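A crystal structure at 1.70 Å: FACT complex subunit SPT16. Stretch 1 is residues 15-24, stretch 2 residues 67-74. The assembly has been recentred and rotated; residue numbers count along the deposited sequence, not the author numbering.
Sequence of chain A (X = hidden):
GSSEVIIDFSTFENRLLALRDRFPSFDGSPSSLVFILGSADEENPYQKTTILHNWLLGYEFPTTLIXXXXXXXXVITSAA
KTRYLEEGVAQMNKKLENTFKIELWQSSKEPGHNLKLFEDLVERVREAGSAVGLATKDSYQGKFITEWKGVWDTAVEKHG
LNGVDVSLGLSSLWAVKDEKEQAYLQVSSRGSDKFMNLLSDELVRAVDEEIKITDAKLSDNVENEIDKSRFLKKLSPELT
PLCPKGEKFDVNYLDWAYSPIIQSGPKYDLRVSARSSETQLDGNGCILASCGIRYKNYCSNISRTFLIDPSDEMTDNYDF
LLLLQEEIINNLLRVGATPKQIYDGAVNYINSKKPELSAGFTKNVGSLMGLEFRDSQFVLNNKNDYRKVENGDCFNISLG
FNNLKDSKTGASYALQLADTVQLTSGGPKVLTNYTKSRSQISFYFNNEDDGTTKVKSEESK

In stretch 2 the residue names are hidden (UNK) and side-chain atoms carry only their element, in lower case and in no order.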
# COMPACT_ATOMS: atom_id res chain seq x y z
N ARG A 15 9.52 -11.42 12.12
CA ARG A 15 8.32 -10.57 12.09
C ARG A 15 7.28 -11.04 13.09
O ARG A 15 6.63 -10.22 13.75
CB ARG A 15 7.76 -10.54 10.66
CG ARG A 15 8.74 -9.87 9.68
CD ARG A 15 8.22 -9.77 8.27
NE ARG A 15 9.22 -9.20 7.35
CZ ARG A 15 9.10 -9.18 6.02
NH1 ARG A 15 8.04 -9.72 5.44
NH2 ARG A 15 10.08 -8.67 5.27
N LEU A 16 7.12 -12.36 13.22
CA LEU A 16 6.21 -12.90 14.23
C LEU A 16 6.68 -12.55 15.63
O LEU A 16 5.88 -12.16 16.48
CB LEU A 16 6.07 -14.41 14.09
CG LEU A 16 5.09 -15.02 15.10
CD1 LEU A 16 3.70 -14.38 14.91
CD2 LEU A 16 5.00 -16.53 14.93
N LEU A 17 7.99 -12.65 15.89
CA LEU A 17 8.50 -12.28 17.21
C LEU A 17 8.40 -10.78 17.45
O LEU A 17 8.09 -10.35 18.57
CB LEU A 17 9.95 -12.76 17.38
CG LEU A 17 10.10 -14.28 17.46
CD1 LEU A 17 11.54 -14.63 17.76
CD2 LEU A 17 9.18 -14.85 18.52
N ALA A 18 8.61 -9.97 16.41
CA ALA A 18 8.38 -8.52 16.56
C ALA A 18 6.94 -8.23 16.94
O ALA A 18 6.68 -7.38 17.81
CB ALA A 18 8.75 -7.78 15.28
N LEU A 19 5.98 -8.95 16.34
CA LEU A 19 4.57 -8.78 16.67
C LEU A 19 4.29 -9.19 18.11
O LEU A 19 3.57 -8.51 18.84
CB LEU A 19 3.72 -9.60 15.70
CG LEU A 19 2.21 -9.65 15.93
CD1 LEU A 19 1.57 -8.27 15.81
CD2 LEU A 19 1.61 -10.60 14.91
N ARG A 20 4.84 -10.34 18.53
CA ARG A 20 4.73 -10.76 19.92
C ARG A 20 5.27 -9.69 20.86
O ARG A 20 4.62 -9.34 21.84
CB ARG A 20 5.51 -12.07 20.10
CG ARG A 20 5.30 -12.76 21.43
CD ARG A 20 6.28 -12.31 22.47
NE ARG A 20 7.65 -12.58 22.07
CZ ARG A 20 8.44 -13.48 22.66
NH1 ARG A 20 7.98 -14.18 23.70
NH2 ARG A 20 9.68 -13.66 22.23
N ASP A 21 6.46 -9.17 20.56
CA ASP A 21 7.08 -8.19 21.45
C ASP A 21 6.25 -6.92 21.56
O ASP A 21 6.14 -6.34 22.65
CB ASP A 21 8.49 -7.87 20.96
CG ASP A 21 9.42 -9.05 21.10
OD1 ASP A 21 9.09 -9.95 21.91
OD2 ASP A 21 10.46 -9.09 20.42
N ARG A 22 5.62 -6.49 20.46
CA ARG A 22 5.05 -5.15 20.42
C ARG A 22 3.57 -5.09 20.78
O ARG A 22 3.11 -4.05 21.26
CB ARG A 22 5.25 -4.55 19.02
CG ARG A 22 5.00 -3.04 18.95
CD ARG A 22 6.26 -2.25 19.27
NE ARG A 22 7.14 -2.18 18.10
CZ ARG A 22 6.98 -1.32 17.09
NH1 ARG A 22 7.83 -1.32 16.06
NH2 ARG A 22 5.96 -0.46 17.10
N PHE A 23 2.80 -6.18 20.59
CA PHE A 23 1.35 -6.02 20.69
C PHE A 23 0.83 -5.67 22.09
O PHE A 23 -0.16 -4.94 22.17
CB PHE A 23 0.61 -7.25 20.10
CG PHE A 23 0.42 -8.42 21.05
CD1 PHE A 23 -0.53 -8.39 22.06
CD2 PHE A 23 1.16 -9.58 20.88
CE1 PHE A 23 -0.72 -9.46 22.92
CE2 PHE A 23 0.98 -10.67 21.74
CZ PHE A 23 0.04 -10.61 22.76
N PRO A 24 1.40 -6.15 23.20
CA PRO A 24 0.78 -5.82 24.50
C PRO A 24 0.78 -4.34 24.81
O PRO A 24 -0.06 -3.89 25.59
CB PRO A 24 1.62 -6.62 25.51
CG PRO A 24 2.18 -7.78 24.70
CD PRO A 24 2.50 -7.12 23.38
N UNK A 67 -3.59 -16.81 15.99
CA UNK A 67 -3.72 -16.12 17.26
C UNK A 67 -2.36 -16.02 17.91
O UNK A 67 -1.56 -16.95 17.83
c UNK A 67 -4.69 -16.85 18.20
N UNK A 68 -2.09 -14.87 18.54
CA UNK A 68 -0.76 -14.57 19.07
C UNK A 68 -0.87 -14.29 20.56
O UNK A 68 -1.79 -13.60 21.01
c UNK A 68 -0.10 -13.37 18.36
c UNK A 68 -0.18 -13.51 16.81
c UNK A 68 1.34 -13.26 18.80
N UNK A 69 0.08 -14.83 21.33
CA UNK A 69 0.14 -14.69 22.79
C UNK A 69 1.58 -14.40 23.20
O UNK A 69 2.51 -14.53 22.40
c UNK A 69 -4.03 -16.64 23.21
c UNK A 69 -1.65 -16.49 23.00
c UNK A 69 -2.93 -17.79 21.43
c UNK A 69 -4.10 -17.45 22.10
c UNK A 69 -1.71 -17.33 21.89
c UNK A 69 -2.83 -16.17 23.66
c UNK A 69 -0.34 -15.97 23.50
N UNK A 70 1.77 -14.03 24.47
CA UNK A 70 3.14 -13.86 24.97
C UNK A 70 3.97 -15.12 24.75
O UNK A 70 5.13 -15.04 24.31
c UNK A 70 6.02 -13.40 29.09
c UNK A 70 4.59 -13.15 28.56
c UNK A 70 3.13 -13.51 26.46
c UNK A 70 4.54 -13.57 27.09
n UNK A 70 6.32 -12.90 30.46
N UNK A 71 3.41 -16.29 25.04
CA UNK A 71 4.21 -17.51 25.08
C UNK A 71 4.07 -18.36 23.83
O UNK A 71 4.68 -19.44 23.76
c UNK A 71 3.66 -17.55 27.62
o UNK A 71 4.94 -16.76 29.48
o UNK A 71 6.00 -16.98 27.56
c UNK A 71 3.84 -18.35 26.32
c UNK A 71 4.96 -17.06 28.26
N UNK A 72 3.29 -17.93 22.84
CA UNK A 72 3.14 -18.75 21.66
C UNK A 72 2.15 -18.20 20.66
O UNK A 72 1.66 -17.07 20.76
N UNK A 73 1.88 -19.04 19.66
CA UNK A 73 1.04 -18.68 18.53
C UNK A 73 0.29 -19.94 18.12
O UNK A 73 0.87 -21.03 18.13
c UNK A 73 1.89 -18.12 17.37
s UNK A 73 1.04 -17.93 15.80
N UNK A 74 -0.99 -19.79 17.81
CA UNK A 74 -1.80 -20.89 17.30
C UNK A 74 -2.18 -20.54 15.87
O UNK A 74 -2.66 -19.43 15.60
c UNK A 74 -2.69 -21.49 19.57
c UNK A 74 -3.93 -22.21 17.52
c UNK A 74 -3.07 -21.11 18.15

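Position 67 carries a single side-chain carbon, out of reach of the helix, and its backbone N and O both pair with position 74 across a tight hairpin. One carbon makes it Ala 67.

Position 68 has three carbons, one bearing the other two. CA-to-CB points toward the helix, and the two branch carbons come within reach of Leu 16, Leu 19, Arg 20 and Phe 23. A fork at the first carbon is valine: Val 68. Its CG2 lies 3.9 Å from Leu 19 CD2 and its CG1 3.9 Å from Phe 23 CE2, so the short fork fills the space between two side chains one helical turn apart.

Position 69 shows one carbon followed by a six-carbon ring; its CA-to-CB bond points away from the helix. No oxygen sits on the ring, so this is Phe 69. Its backbone makes the contact, with Phe 69 O 3.4 Å from Arg 20 CG.

Position 70 is a row of four carbons ending in nitrogen, all chi angles t, and exposed; its CA-to-CB bond points away from the helix. This is Lys 70, whose useful atom here is the carbonyl: Arg 20 NH1 donates a hydrogen bond to Lys 70 O at 3.0 Å, with the oxygen at the guanidinium edge.

Position 71 has three carbons, the third carrying two oxygens: a carboxylate on a two-carbon spacer, Glu 71. It is exposed and makes no contact with the helix.

Position 72 has no side-chain atoms, hence Gly 72. Its O accepts from Phe 69 N at 2.8 Å, closing the hairpin.

Position 73 has one carbon, then sulfur, and CA-to-CB points toward the helix. This is Cys 73; its CB lies 4.3 Å from Leu 16 CD2.

Position 74 repeats the three-carbon fork, but out of reach of the helix: Val 74.

The contact is small, 352 Å² in all, and combines apolar packing with one polar anchor. Leu 16, Leu 19 and Phe 23 gather around Val 68. The Arg 20 side chain, with chi2 and chi3 both m, brings NH1 to the carbonyl of Lys 70; its NE also forms a salt bridge to Asp 21 OD1 at 3.0 Å. The rule is that Val 68 supplies most of the apolar packing, with Cys 73 adding to it, while the backbone at Phe 69 and Lys 70 meets Arg 20 and the edge of the Phe 23 ring.

Stretch 2 67-74: AVFKEGCV
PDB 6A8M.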